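TrwC protein (Escherichia coli, PDB 1OMH) probably nicks and processes plasmid origin-of-transfer DNA during bacterial conjugation, this chain being the N-terminal relaxase domain of a longer protein. Local coordinates at residues S93-E105 with R278-F292. Numbering follows the deposited sequence.
Sequences SVSLQALVAGDAE and RAEWQATAKELGIDF
Val-100 and Gln-282 bring the backbones closest, 5.8 Å between their CA atoms, where the C-terminal part of helix 92-99 and the residues after it meet the second half of helix 274-287. Beyond that helix a Schellman motif at Gly-289 turns the chain back, and Phe-292 returns beside Ala-101. Val-100 sits between helix 274-287 and the returning tail: with chi1 at -175° setting CG1 opposite the backbone N, that methyl lies 3.8 Å from CZ of Phe-292, while CG2 packs on CB of Trp-281. The Phe-292 ring is sandwiched. Ala-101 CB makes a CH-pi contact 3.8 Å from the Phe-292 ring centroid, over one face and offset toward the rim, and Ile-290 CG2 covers the opposite face. Within the relaxase domain, whose central antiparallel sheet carries histidines that bind zinc or copper in other structures of the protein, this joins the C-terminal helix and tail to the helix following strand 81-89; the side chain of Leu-99 is about 7 Å from that of His-161, and Pro-158 touches Leu-96, Leu-99, Val-100 and Trp-281. Gln-97 bends at chi2 (71°) to send NE2 onto a lone pair of Phe-292 O, 3.2 Å away, with an N-H...O angle of 158°; its OE1, at the Phe-292 ring edge, bonds His-223. Val-100 O accepts two weak hydrogen bonds from Arg-278, NE and NH1 each 3.1 Å away, while Gln-282 NE2 sits over one guanidinium face.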
# COMPACT_ATOMS: atom_id res chain seq x y z
N SER B 93 8.23 5.76 13.23
CA SER B 93 9.06 5.13 14.26
C SER B 93 9.27 3.66 13.96
O SER B 93 10.34 3.10 14.22
CB SER B 93 8.40 5.26 15.64
OG SER B 93 7.17 4.56 15.68
N VAL B 94 8.25 3.02 13.41
CA VAL B 94 8.33 1.61 13.07
C VAL B 94 9.32 1.41 11.93
O VAL B 94 10.16 0.50 11.97
CB VAL B 94 6.94 1.05 12.70
CG1 VAL B 94 7.04 -0.40 12.24
CG2 VAL B 94 6.03 1.14 13.93
N SER B 95 9.25 2.27 10.91
CA SER B 95 10.19 2.17 9.79
C SER B 95 11.62 2.37 10.31
O SER B 95 12.55 1.68 9.87
CB SER B 95 9.88 3.22 8.71
OG SER B 95 8.63 2.96 8.08
N LEU B 96 11.78 3.30 11.24
CA LEU B 96 13.10 3.59 11.81
C LEU B 96 13.70 2.41 12.57
O LEU B 96 14.87 2.06 12.40
CB LEU B 96 13.02 4.80 12.75
CG LEU B 96 13.28 6.20 12.19
CD1 LEU B 96 12.81 6.33 10.76
CD2 LEU B 96 12.60 7.21 13.10
N GLN B 97 12.89 1.80 13.43
CA GLN B 97 13.34 0.67 14.23
C GLN B 97 13.70 -0.50 13.33
O GLN B 97 14.68 -1.20 13.56
CB GLN B 97 12.25 0.25 15.22
CG GLN B 97 12.74 -0.70 16.32
CD GLN B 97 13.63 0.00 17.34
OE1 GLN B 97 13.34 1.12 17.76
NE2 GLN B 97 14.70 -0.66 17.75
N ALA B 98 12.91 -0.71 12.28
CA ALA B 98 13.17 -1.83 11.38
C ALA B 98 14.32 -1.61 10.40
O ALA B 98 15.12 -2.52 10.17
CB ALA B 98 11.91 -2.16 10.59
N LEU B 99 14.40 -0.41 9.83
CA LEU B 99 15.40 -0.12 8.81
C LEU B 99 16.69 0.56 9.24
O LEU B 99 17.72 0.40 8.59
CB LEU B 99 14.73 0.68 7.68
CG LEU B 99 13.46 0.02 7.12
CD1 LEU B 99 12.81 0.94 6.10
CD2 LEU B 99 13.80 -1.32 6.48
N VAL B 100 16.63 1.35 10.31
CA VAL B 100 17.84 2.01 10.79
C VAL B 100 18.44 1.15 11.90
O VAL B 100 19.60 0.75 11.80
CB VAL B 100 17.53 3.42 11.32
CG1 VAL B 100 18.83 4.13 11.70
CG2 VAL B 100 16.79 4.21 10.25
N ALA B 101 17.66 0.86 12.94
CA ALA B 101 18.12 0.02 14.05
C ALA B 101 18.38 -1.40 13.56
O ALA B 101 19.22 -2.11 14.10
CB ALA B 101 17.08 0.00 15.17
N GLY B 102 17.64 -1.82 12.54
CA GLY B 102 17.85 -3.14 11.97
C GLY B 102 17.10 -4.31 12.58
O GLY B 102 17.63 -5.42 12.63
N ASP B 103 15.87 -4.09 13.05
CA ASP B 103 15.09 -5.19 13.62
C ASP B 103 14.27 -5.85 12.52
O ASP B 103 13.19 -5.39 12.16
CB ASP B 103 14.16 -4.67 14.72
CG ASP B 103 13.41 -5.79 15.43
OD1 ASP B 103 12.81 -5.51 16.49
OD2 ASP B 103 13.41 -6.94 14.93
N ALA B 104 14.80 -6.96 12.00
CA ALA B 104 14.14 -7.70 10.93
C ALA B 104 12.76 -8.23 11.29
O ALA B 104 11.90 -8.37 10.42
CB ALA B 104 15.03 -8.85 10.48
N GLU B 105 12.53 -8.52 12.57
CA GLU B 105 11.23 -9.04 12.98
C GLU B 105 10.13 -8.02 12.75
O GLU B 105 8.96 -8.38 12.61
CB GLU B 105 11.27 -9.48 14.45
CG GLU B 105 12.32 -10.54 14.75
CD GLU B 105 12.19 -11.77 13.88
OE1 GLU B 105 11.16 -12.47 13.98
OE2 GLU B 105 13.12 -12.04 13.08
N ARG B 278 22.00 3.70 4.23
CA ARG B 278 21.75 3.14 5.57
C ARG B 278 22.70 3.79 6.57
O ARG B 278 22.31 4.13 7.70
CB ARG B 278 21.99 1.62 5.54
CG ARG B 278 21.20 0.80 6.58
CD ARG B 278 21.47 1.26 8.01
NE ARG B 278 20.88 0.37 9.01
CZ ARG B 278 21.30 -0.88 9.25
NH1 ARG B 278 20.70 -1.61 10.18
NH2 ARG B 278 22.31 -1.39 8.55
N ALA B 279 23.95 3.96 6.16
CA ALA B 279 24.97 4.57 7.00
C ALA B 279 24.57 6.01 7.32
O ALA B 279 24.81 6.50 8.42
CB ALA B 279 26.33 4.54 6.29
N GLU B 280 23.96 6.68 6.35
CA GLU B 280 23.52 8.06 6.54
C GLU B 280 22.40 8.07 7.59
O GLU B 280 22.40 8.89 8.52
CB GLU B 280 22.99 8.64 5.22
CG GLU B 280 22.58 10.11 5.30
CD GLU B 280 21.96 10.66 4.02
OE1 GLU B 280 22.32 10.19 2.92
OE2 GLU B 280 21.12 11.57 4.11
N TRP B 281 21.44 7.16 7.43
CA TRP B 281 20.33 7.06 8.37
C TRP B 281 20.84 6.89 9.79
O TRP B 281 20.41 7.59 10.70
CB TRP B 281 19.44 5.85 8.03
CG TRP B 281 18.64 5.96 6.75
CD1 TRP B 281 18.36 7.10 6.04
CD2 TRP B 281 17.98 4.89 6.07
NE1 TRP B 281 17.56 6.80 4.96
CE2 TRP B 281 17.31 5.46 4.95
CE3 TRP B 281 17.88 3.51 6.29
CZ2 TRP B 281 16.55 4.68 4.07
CZ3 TRP B 281 17.13 2.75 5.41
CH2 TRP B 281 16.47 3.34 4.31
N GLN B 282 21.76 5.95 9.98
CA GLN B 282 22.30 5.71 11.31
C GLN B 282 22.96 6.95 11.89
O GLN B 282 22.80 7.27 13.07
CB GLN B 282 23.28 4.53 11.27
CG GLN B 282 22.59 3.23 10.86
CD GLN B 282 23.53 2.05 10.79
OE1 GLN B 282 24.58 2.10 10.14
NE2 GLN B 282 23.16 0.96 11.47
N ALA B 283 23.71 7.66 11.05
CA ALA B 283 24.37 8.88 11.50
C ALA B 283 23.32 9.95 11.78
O ALA B 283 23.43 10.71 12.73
CB ALA B 283 25.36 9.37 10.42
N THR B 284 22.28 10.00 10.95
CA THR B 284 21.23 10.99 11.15
C THR B 284 20.48 10.73 12.45
O THR B 284 20.13 11.65 13.17
CB THR B 284 20.24 10.99 9.97
OG1 THR B 284 20.93 11.40 8.78
CG2 THR B 284 19.08 11.95 10.22
N ALA B 285 20.25 9.45 12.75
CA ALA B 285 19.55 9.08 13.96
C ALA B 285 20.32 9.52 15.20
O ALA B 285 19.75 10.01 16.16
CB ALA B 285 19.32 7.57 13.99
N LYS B 286 21.64 9.32 15.17
CA LYS B 286 22.48 9.71 16.29
C LYS B 286 22.39 11.22 16.48
O LYS B 286 22.26 11.71 17.60
CB LYS B 286 23.94 9.32 16.02
CG LYS B 286 24.18 7.82 16.10
CD LYS B 286 25.55 7.45 15.57
CE LYS B 286 25.91 6.03 15.96
NZ LYS B 286 24.81 5.08 15.64
N GLU B 287 22.44 11.95 15.38
CA GLU B 287 22.37 13.40 15.43
C GLU B 287 21.04 13.84 16.05
O GLU B 287 20.99 14.81 16.82
CB GLU B 287 22.52 13.95 14.01
CG GLU B 287 22.79 15.43 13.91
CD GLU B 287 21.52 16.23 13.74
OE1 GLU B 287 20.74 15.91 12.82
OE2 GLU B 287 21.31 17.19 14.51
N LEU B 288 19.97 13.11 15.75
CA LEU B 288 18.65 13.42 16.29
C LEU B 288 18.50 12.91 17.72
O LEU B 288 17.47 13.14 18.36
CB LEU B 288 17.56 12.81 15.40
CG LEU B 288 17.43 13.39 13.99
CD1 LEU B 288 16.58 12.46 13.13
CD2 LEU B 288 16.83 14.78 14.06
N GLY B 289 19.52 12.23 18.22
CA GLY B 289 19.49 11.72 19.58
C GLY B 289 18.57 10.54 19.82
O GLY B 289 18.07 10.35 20.93
N ILE B 290 18.33 9.74 18.78
CA ILE B 290 17.46 8.58 18.91
C ILE B 290 18.18 7.43 19.61
O ILE B 290 19.32 7.10 19.27
CB ILE B 290 16.99 8.04 17.54
CG1 ILE B 290 16.19 9.11 16.79
CG2 ILE B 290 16.14 6.79 17.73
CD1 ILE B 290 15.79 8.69 15.39
N ASP B 291 17.50 6.84 20.58
CA ASP B 291 18.03 5.70 21.31
C ASP B 291 17.09 4.55 20.96
O ASP B 291 15.97 4.48 21.46
CB ASP B 291 18.03 5.97 22.81
CG ASP B 291 18.38 4.75 23.63
OD1 ASP B 291 19.08 3.86 23.10
OD2 ASP B 291 17.97 4.68 24.81
N PHE B 292 17.55 3.67 20.07
CA PHE B 292 16.73 2.54 19.64
C PHE B 292 16.62 1.47 20.71
O PHE B 292 16.06 0.39 20.46
CB PHE B 292 17.31 1.95 18.35
CG PHE B 292 17.14 2.85 17.15
CD1 PHE B 292 18.24 3.49 16.58
CD2 PHE B 292 15.88 3.07 16.60
CE1 PHE B 292 18.08 4.34 15.48
CE2 PHE B 292 15.71 3.91 15.50
CZ PHE B 292 16.81 4.55 14.94